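Local coordinates for protein aminotransferase, class III (Deinococcus radiodurans, PDB 3I4J) that probably works as a pyridoxal phosphate-dependent transaminase of class III, exchanging amino groups between amino and keto compounds, at residues F228-V233 against L244-W249; A257-G262 against G272-P277; A377-R382 against A422-D427. The protein carries 1 engineered substitution. All blocks are in the same frame, centred on the assembly; numbering follows the deposited sequence.

Interactions 1 and 2 belong to one seven-stranded mixed sheet, with centres about 10 Å apart. Strand 256-259 runs parallel to 227-231 and antiparallel to 271-275, so the two contacts meet at Val258: its N lies 2.8 Å from Ala230 O and its O 2.9 Å from Glu232 N, both probable hydrogen bonds. Asp231 lies late in strand 227-231 and Lys261 follows strand 256-259; they match in sequence the cofactor-facing aspartate and Schiff-base lysine of class III relatives, and these C-terminal strand ends are thus consistent with lying at the pyridoxal phosphate site. Interaction 3 joins two helices elsewhere, its nearest atoms about 22 Å from interaction 1 and about 17 Å from interaction 2.

Interaction 1. Residues F228-V233 against L244-W249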
loop_
_atom_site.group_PDB
_atom_site.type_symbol
_atom_site.label_atom_id
_atom_site.label_comp_id
_atom_site.label_asym_id
_atom_site.label_seq_id
_atom_site.Cartn_x
_atom_site.Cartn_y
_atom_site.Cartn_z
ATOM N N PHE C 228 -16.100 -15.866 -10.165
ATOM C CA PHE C 228 -16.503 -15.809 -8.766
ATOM C C PHE C 228 -15.289 -15.348 -7.954
ATOM O O PHE C 228 -14.256 -16.028 -7.889
ATOM C CB PHE C 228 -16.995 -17.190 -8.311
ATOM C CG PHE C 228 -17.369 -17.275 -6.852
ATOM C CD1 PHE C 228 -17.744 -16.143 -6.127
ATOM C CD2 PHE C 228 -17.389 -18.512 -6.212
ATOM C CE1 PHE C 228 -18.132 -16.251 -4.789
ATOM C CE2 PHE C 228 -17.775 -18.629 -4.880
ATOM C CZ PHE C 228 -18.149 -17.495 -4.166
ATOM N N ILE C 229 -15.408 -14.158 -7.370
ATOM C CA ILE C 229 -14.326 -13.589 -6.577
ATOM C C ILE C 229 -14.691 -13.651 -5.103
ATOM O O ILE C 229 -15.730 -13.140 -4.702
ATOM C CB ILE C 229 -14.078 -12.103 -6.946
ATOM C CG1 ILE C 229 -13.794 -11.970 -8.446
ATOM C CG2 ILE C 229 -12.902 -11.559 -6.142
ATOM C CD1 ILE C 229 -13.774 -10.527 -8.948
ATOM N N ALA C 230 -13.844 -14.289 -4.300
ATOM C CA ALA C 230 -14.085 -14.372 -2.869
ATOM C C ALA C 230 -13.199 -13.337 -2.184
ATOM O O ALA C 230 -11.970 -13.414 -2.262
ATOM C CB ALA C 230 -13.754 -15.759 -2.345
ATOM N N ASP C 231 -13.831 -12.363 -1.538
ATOM C CA ASP C 231 -13.099 -11.321 -0.826
ATOM C C ASP C 231 -12.827 -11.859 0.571
ATOM O O ASP C 231 -13.691 -11.805 1.454
ATOM C CB ASP C 231 -13.933 -10.037 -0.749
ATOM C CG ASP C 231 -13.207 -8.913 -0.025
ATOM O OD1 ASP C 231 -12.197 -9.194 0.644
ATOM O OD2 ASP C 231 -13.656 -7.752 -0.110
ATOM N N GLU C 232 -11.626 -12.402 0.754
ATOM C CA GLU C 232 -11.217 -12.981 2.030
ATOM C C GLU C 232 -10.219 -12.086 2.755
ATOM O O GLU C 232 -9.477 -12.555 3.619
ATOM C CB GLU C 232 -10.588 -14.358 1.799
ATOM C CG GLU C 232 -11.532 -15.371 1.157
ATOM C CD GLU C 232 -12.053 -16.415 2.133
ATOM O OE1 GLU C 232 -11.830 -16.276 3.356
ATOM O OE2 GLU C 232 -12.697 -17.384 1.670
ATOM N N VAL C 233 -10.206 -10.800 2.417
ATOM C CA VAL C 233 -9.260 -9.891 3.056
ATOM C C VAL C 233 -9.365 -9.950 4.578
ATOM O O VAL C 233 -8.359 -9.860 5.278
ATOM C CB VAL C 233 -9.457 -8.434 2.568
ATOM C CG1 VAL C 233 -8.549 -7.493 3.343
ATOM C CG2 VAL C 233 -9.135 -8.346 1.079
ATOM N N LEU C 244 -9.438 -20.737 4.168
ATOM C CA LEU C 244 -10.231 -19.696 3.520
ATOM C C LEU C 244 -11.642 -19.970 4.031
ATOM O O LEU C 244 -12.075 -21.124 4.077
ATOM C CB LEU C 244 -10.184 -19.809 1.992
ATOM C CG LEU C 244 -8.860 -19.440 1.313
ATOM C CD1 LEU C 244 -8.952 -19.726 -0.176
ATOM C CD2 LEU C 244 -8.547 -17.964 1.557
ATOM N N ALA C 245 -12.353 -18.922 4.434
ATOM C CA ALA C 245 -13.704 -19.086 4.970
ATOM C C ALA C 245 -14.669 -19.731 3.988
ATOM O O ALA C 245 -15.571 -20.472 4.390
ATOM C CB ALA C 245 -14.257 -17.730 5.420
ATOM N N LEU C 246 -14.485 -19.450 2.702
ATOM C CA LEU C 246 -15.366 -19.995 1.670
ATOM C C LEU C 246 -15.425 -21.518 1.697
ATOM O O LEU C 246 -16.472 -22.111 1.423
ATOM C CB LEU C 246 -14.908 -19.532 0.283
ATOM C CG LEU C 246 -15.832 -19.883 -0.891
ATOM C CD1 LEU C 246 -17.185 -19.214 -0.679
ATOM C CD2 LEU C 246 -15.215 -19.426 -2.213
ATOM N N SER C 247 -14.298 -22.139 2.030
ATOM C CA SER C 247 -14.187 -23.599 2.085
ATOM C C SER C 247 -15.097 -24.257 3.112
ATOM O O SER C 247 -15.348 -25.462 3.037
ATOM C CB SER C 247 -12.738 -24.006 2.372
ATOM O OG SER C 247 -11.881 -23.562 1.337
ATOM N N ARG C 248 -15.582 -23.487 4.078
ATOM C CA ARG C 248 -16.467 -24.049 5.093
ATOM C C ARG C 248 -17.745 -24.550 4.431
ATOM O O ARG C 248 -18.461 -25.388 4.983
ATOM C CB ARG C 248 -16.796 -23.006 6.163
ATOM C CG ARG C 248 -15.602 -22.626 7.032
ATOM C CD ARG C 248 -15.997 -21.603 8.086
ATOM N NE ARG C 248 -16.978 -22.146 9.023
ATOM C CZ ARG C 248 -16.678 -22.736 10.177
ATOM N NH1 ARG C 248 -15.414 -22.860 10.559
ATOM N NH2 ARG C 248 -17.651 -23.214 10.947
ATOM N N TRP C 249 -18.024 -24.029 3.241
ATOM C CA TRP C 249 -19.199 -24.433 2.485
ATOM C C TRP C 249 -18.830 -25.545 1.502
ATOM O O TRP C 249 -18.593 -25.293 0.322
ATOM C CB TRP C 249 -19.775 -23.228 1.730
ATOM C CG TRP C 249 -20.661 -22.326 2.569
ATOM C CD1 TRP C 249 -22.028 -22.343 2.626
ATOM C CD2 TRP C 249 -20.239 -21.272 3.450
ATOM N NE1 TRP C 249 -22.482 -21.366 3.480
ATOM C CE2 TRP C 249 -21.407 -20.694 4.001
ATOM C CE3 TRP C 249 -18.988 -20.760 3.825
ATOM C CZ2 TRP C 249 -21.362 -19.627 4.909
ATOM C CZ3 TRP C 249 -18.942 -19.697 4.731
ATOM C CH2 TRP C 249 -20.125 -19.142 5.262
#
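Glu232 turns CG beside its backbone N and anti to the carbonyl carbon (chi1 -61°), then bends at chi2 (-105°), bringing the carboxylate against the start of the 3-10 segment 245-248. There it spans two successive peptide N-H groups. Ala245 N donates to OE1 at 2.9 Å on the syn side, somewhat out of the carboxylate plane, while Leu246 N donates to the syn lone pair of OE2 at 2.9 Å along a straighter path (162°). The side chain of Leu244 crosses that of Glu232 at about a right angle, its CD2 3.9 Å from CD. Nearer the start of the strand, Leu246 and Phe228 reach toward each other tip to tip, with CD2 3.8 Å from CE2, and the same methyl meets Ala230 CB at 3.9 Å. An alanine in place of Glu232 would probably leave the N-H groups of Ala245 and Leu246 without these acceptors and the loop less firmly held to the strand end. Ser235 OG also bonds OE1, so the buried carboxylate has three partners, and this set of three bonds, two of them from N-H groups at the N-terminal end of a 3-10 turn, would probably favour its ionised form.

Interaction 2. Residues A257-G262 against G272-P277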
loop_
_atom_site.group_PDB
_atom_site.type_symbol
_atom_site.label_atom_id
_atom_site.label_comp_id
_atom_site.label_asym_id
_atom_site.label_seq_id
_atom_site.Cartn_x
_atom_site.Cartn_y
_atom_site.Cartn_z
ATOM N N ALA C 257 -9.329 -15.514 -5.295
ATOM C CA ALA C 257 -9.443 -15.318 -3.854
ATOM C C ALA C 257 -8.595 -14.101 -3.496
ATOM O O ALA C 257 -7.407 -14.055 -3.819
ATOM C CB ALA C 257 -8.941 -16.547 -3.101
ATOM N N VAL C 258 -9.211 -13.113 -2.853
ATOM C CA VAL C 258 -8.505 -11.893 -2.460
ATOM C C VAL C 258 -8.073 -11.980 -1.002
ATOM O O VAL C 258 -8.892 -12.236 -0.118
ATOM C CB VAL C 258 -9.402 -10.653 -2.646
ATOM C CG1 VAL C 258 -8.574 -9.373 -2.450
ATOM C CG2 VAL C 258 -10.030 -10.677 -4.028
ATOM N N LEU C 259 -6.783 -11.744 -0.758
ATOM C CA LEU C 259 -6.212 -11.827 0.581
ATOM C C LEU C 259 -5.602 -10.502 1.033
ATOM O O LEU C 259 -5.224 -9.670 0.213
ATOM C CB LEU C 259 -5.135 -12.913 0.610
ATOM C CG LEU C 259 -5.580 -14.266 0.050
ATOM C CD1 LEU C 259 -4.382 -15.206 -0.089
ATOM C CD2 LEU C 259 -6.637 -14.851 0.967
ATOM N N GLY C 260 -5.512 -10.320 2.348
ATOM C CA GLY C 260 -4.945 -9.098 2.894
ATOM C C GLY C 260 -4.886 -9.136 4.409
ATOM O O GLY C 260 -5.089 -10.190 5.011
ATOM N N LYS C 261 -4.614 -7.988 5.025
ATOM C CA LYS C 261 -4.538 -7.874 6.482
ATOM C C LYS C 261 -3.810 -9.006 7.199
ATOM O O LYS C 261 -2.640 -8.875 7.564
ATOM C CB LYS C 261 -5.945 -7.739 7.082
ATOM C CG LYS C 261 -6.620 -6.416 6.786
ATOM C CD LYS C 261 -7.871 -6.232 7.631
ATOM C CE LYS C 261 -8.490 -4.866 7.389
ATOM N NZ LYS C 261 -9.596 -4.574 8.340
ATOM N N GLY C 262 -4.510 -10.114 7.414
ATOM C CA GLY C 262 -3.917 -11.237 8.114
ATOM C C GLY C 262 -2.848 -12.020 7.376
ATOM O O GLY C 262 -2.230 -12.908 7.962
ATOM N N GLY C 272 -2.824 -9.607 -1.538
ATOM C CA GLY C 272 -2.701 -10.191 -2.856
ATOM C C GLY C 272 -3.909 -11.009 -3.225
ATOM O O GLY C 272 -4.917 -10.995 -2.524
ATOM N N LEU C 273 -3.813 -11.711 -4.344
ATOM C CA LEU C 273 -4.906 -12.556 -4.790
ATOM C C LEU C 273 -4.350 -13.843 -5.368
ATOM O O LEU C 273 -3.181 -13.915 -5.757
ATOM C CB LEU C 273 -5.767 -11.826 -5.832
ATOM C CG LEU C 273 -5.150 -11.323 -7.139
ATOM C CD1 LEU C 273 -4.923 -12.489 -8.096
ATOM C CD2 LEU C 273 -6.085 -10.307 -7.778
ATOM N N LEU C 274 -5.189 -14.871 -5.377
ATOM C CA LEU C 274 -4.820 -16.166 -5.936
ATOM C C LEU C 274 -5.816 -16.376 -7.058
ATOM O O LEU C 274 -7.027 -16.337 -6.828
ATOM C CB LEU C 274 -4.952 -17.278 -4.891
ATOM C CG LEU C 274 -3.851 -17.360 -3.829
ATOM C CD1 LEU C 274 -4.282 -18.311 -2.713
ATOM C CD2 LEU C 274 -2.545 -17.832 -4.477
ATOM N N ALA C 275 -5.308 -16.559 -8.273
ATOM C CA ALA C 275 -6.160 -16.750 -9.439
ATOM C C ALA C 275 -6.052 -18.156 -10.009
ATOM O O ALA C 275 -4.974 -18.748 -10.038
ATOM C CB ALA C 275 -5.807 -15.729 -10.512
ATOM N N ALA C 276 -7.181 -18.686 -10.467
ATOM C CA ALA C 276 -7.212 -20.020 -11.051
ATOM C C ALA C 276 -6.310 -20.025 -12.286
ATOM O O ALA C 276 -6.222 -19.024 -12.995
ATOM C CB ALA C 276 -8.643 -20.375 -11.445
ATOM N N PRO C 277 -5.631 -21.156 -12.558
ATOM C CA PRO C 277 -4.732 -21.288 -13.715
ATOM C C PRO C 277 -5.354 -20.784 -15.017
ATOM O O PRO C 277 -4.706 -20.092 -15.800
ATOM C CB PRO C 277 -4.452 -22.788 -13.769
ATOM C CG PRO C 277 -4.514 -23.191 -12.352
ATOM C CD PRO C 277 -5.715 -22.429 -11.820
#
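Val258 and Leu273 face each other as a non-hydrogen-bonded antiparallel pair, flanked by two hydrogen-bonded pairs, Ala257 with Leu274 and Leu259 with Gly272. In the first of these, Leu274 N reaches Ala257 O at 2.8 Å and Ala257 N returns the bond to Leu274 O at 2.9 Å. In the second, Leu259 N meets Gly272 O at 2.7 Å almost in line with the carbonyl, whereas Gly272 N approaches Leu259 O at 3.0 Å from well above the carbonyl plane. Ala257 O also receives a CA-H contact from Leu273 CA at 3.1 Å. On the face shared by Ala257, Leu259 and Leu274, the leucine side chains cross obliquely and their CD1 methyls lie 4.1 Å apart. The CB of Leu273, on the other face, rests 3.4 Å from Ala257 O; with CG between the backbone N and carbonyl carbon (chi1 59°), the crowded position, the rest of the side chain leads away from strand 256-259. Gly272 has backbone angles at which a CB would jam against the preceding carbonyl oxygen, which accounts for a glycine there. Farther out, Val85 packs on Leu274 and Met237 on Leu259, while helix 98-115 lies over the face of Val258 and Leu273. This hairpin is built into the large sheet, strand 256-259 pairing onward with 227-231 and strand 271-275 with 91-95.

Interaction 3. Residues A377-R382 against A422-D427; sequences AAALKR and AGALED
The guanidinium of Arg382 lies with one face over Gly423, whose CA stands 3.4 Å above its plane and is offset toward the rim, while the carboxylate of Asp427 meets its edge. The two flat groups are nearly coplanar, 15° apart, and their side chains reach toward each other tip to tip. The salt bridge is side-on and two-pronged: NE donates to OD2 at 2.6 Å and NH2 to OD1 at 3.0 Å, both nearly straight and each oxygen met on its syn side. Two parallel bonds of this kind fix the rotation of both groups. The arginine gets there because its chain is extended from CG to NE. A CB on residue 423 would collide with NH1, so the glycine is what lets the guanidinium lie flat on the helix. OD2 also sits 2.9 Å from Gly423 O, an acceptor pair whose repulsion the nearby positive charge is likely to ease. Beside this bridge the helices are joined by small side chains: Ala424 CB lies 3.6 Å from Ala379 N and 3.9 Å from Ala379 CB, and Ala378 CB is 4.1 Å from Ala424 CB. Such residues allow the segment axes to approach to 8.2 Å, at 128° between their directions. The contact ties helix 372-382 to the last helix, 411-428, which Glu426 in turn links by a salt bridge to Arg339 at the end of helix 318-339.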
loop_
_atom_site.group_PDB
_atom_site.type_symbol
_atom_site.label_atom_id
_atom_site.label_comp_id
_atom_site.label_asym_id
_atom_site.label_seq_id
_atom_site.Cartn_x
_atom_site.Cartn_y
_atom_site.Cartn_z
ATOM N N ALA C 377 -15.784 2.807 23.619
ATOM C CA ALA C 377 -15.026 3.735 24.449
ATOM C C ALA C 377 -14.931 3.190 25.868
ATOM O O ALA C 377 -13.869 3.241 26.494
ATOM C CB ALA C 377 -15.699 5.103 24.455
ATOM N N ALA C 378 -16.047 2.665 26.370
ATOM C CA ALA C 378 -16.091 2.105 27.715
ATOM C C ALA C 378 -15.169 0.895 27.799
ATOM O O ALA C 378 -14.493 0.686 28.808
ATOM C CB ALA C 378 -17.519 1.707 28.074
ATOM N N ALA C 379 -15.140 0.103 26.730
ATOM C CA ALA C 379 -14.287 -1.077 26.677
ATOM C C ALA C 379 -12.825 -0.642 26.734
ATOM O O ALA C 379 -12.020 -1.214 27.472
ATOM C CB ALA C 379 -14.549 -1.855 25.394
ATOM N N LEU C 380 -12.486 0.377 25.951
ATOM C CA LEU C 380 -11.121 0.882 25.918
ATOM C C LEU C 380 -10.717 1.317 27.322
ATOM O O LEU C 380 -9.625 1.000 27.790
ATOM C CB LEU C 380 -11.011 2.066 24.952
ATOM C CG LEU C 380 -9.592 2.584 24.694
ATOM C CD1 LEU C 380 -8.763 1.487 24.055
ATOM C CD2 LEU C 380 -9.641 3.804 23.789
ATOM N N LYS C 381 -11.617 2.038 27.986
ATOM C CA LYS C 381 -11.387 2.526 29.343
ATOM C C LYS C 381 -10.975 1.369 30.249
ATOM O O LYS C 381 -10.097 1.519 31.103
ATOM C CB LYS C 381 -12.665 3.167 29.887
ATOM C CG LYS C 381 -12.458 4.466 30.653
ATOM C CD LYS C 381 -12.016 5.584 29.720
ATOM C CE LYS C 381 -12.036 6.937 30.418
ATOM N NZ LYS C 381 -11.122 6.985 31.596
ATOM N N ARG C 382 -11.614 0.216 30.058
ATOM C CA ARG C 382 -11.316 -0.971 30.856
ATOM C C ARG C 382 -10.135 -1.770 30.327
ATOM O O ARG C 382 -9.710 -2.745 30.946
ATOM C CB ARG C 382 -12.546 -1.875 30.946
ATOM C CG ARG C 382 -13.567 -1.407 31.965
ATOM C CD ARG C 382 -14.863 -2.187 31.854
ATOM N NE ARG C 382 -15.819 -1.777 32.878
ATOM C CZ ARG C 382 -15.845 -2.253 34.118
ATOM N NH1 ARG C 382 -14.970 -3.172 34.503
ATOM N NH2 ARG C 382 -16.746 -1.803 34.976
ATOM N N ALA C 422 -18.070 -7.536 29.381
ATOM C CA ALA C 422 -19.204 -7.491 30.298
ATOM C C ALA C 422 -19.149 -6.195 31.103
ATOM O O ALA C 422 -20.177 -5.577 31.377
ATOM C CB ALA C 422 -19.175 -8.697 31.229
ATOM N N GLY C 423 -17.940 -5.781 31.471
ATOM C CA GLY C 423 -17.786 -4.550 32.224
ATOM C C GLY C 423 -18.193 -3.340 31.408
ATOM O O GLY C 423 -18.850 -2.429 31.917
ATOM N N ALA C 424 -17.797 -3.327 30.136
ATOM C CA ALA C 424 -18.126 -2.229 29.234
ATOM C C ALA C 424 -19.635 -2.151 29.038
ATOM O O ALA C 424 -20.221 -1.066 29.055
ATOM C CB ALA C 424 -17.432 -2.430 27.884
ATOM N N LEU C 425 -20.262 -3.307 28.844
ATOM C CA LEU C 425 -21.708 -3.362 28.658
ATOM C C LEU C 425 -22.399 -2.854 29.919
ATOM O O LEU C 425 -23.418 -2.167 29.845
ATOM C CB LEU C 425 -22.150 -4.796 28.352
ATOM C CG LEU C 425 -21.739 -5.348 26.983
ATOM C CD1 LEU C 425 -22.039 -6.840 26.903
ATOM C CD2 LEU C 425 -22.480 -4.591 25.891
ATOM N N GLU C 426 -21.836 -3.193 31.075
ATOM C CA GLU C 426 -22.388 -2.759 32.352
ATOM C C GLU C 426 -22.290 -1.238 32.489
ATOM O O GLU C 426 -23.238 -0.585 32.925
ATOM C CB GLU C 426 -21.637 -3.434 33.504
ATOM C CG GLU C 426 -21.961 -2.891 34.895
ATOM C CD GLU C 426 -23.415 -3.082 35.284
ATOM O OE1 GLU C 426 -23.906 -4.228 35.211
ATOM O OE2 GLU C 426 -24.067 -2.087 35.667
ATOM N N ASP C 427 -21.144 -0.678 32.111
ATOM C CA ASP C 427 -20.940 0.765 32.203
ATOM C C ASP C 427 -21.949 1.543 31.360
ATOM O O ASP C 427 -22.549 2.512 31.827
ATOM C CB ASP C 427 -19.523 1.149 31.748
ATOM C CG ASP C 427 -18.436 0.433 32.528
ATOM O OD1 ASP C 427 -18.589 0.262 33.754
ATOM O OD2 ASP C 427 -17.415 0.057 31.911
#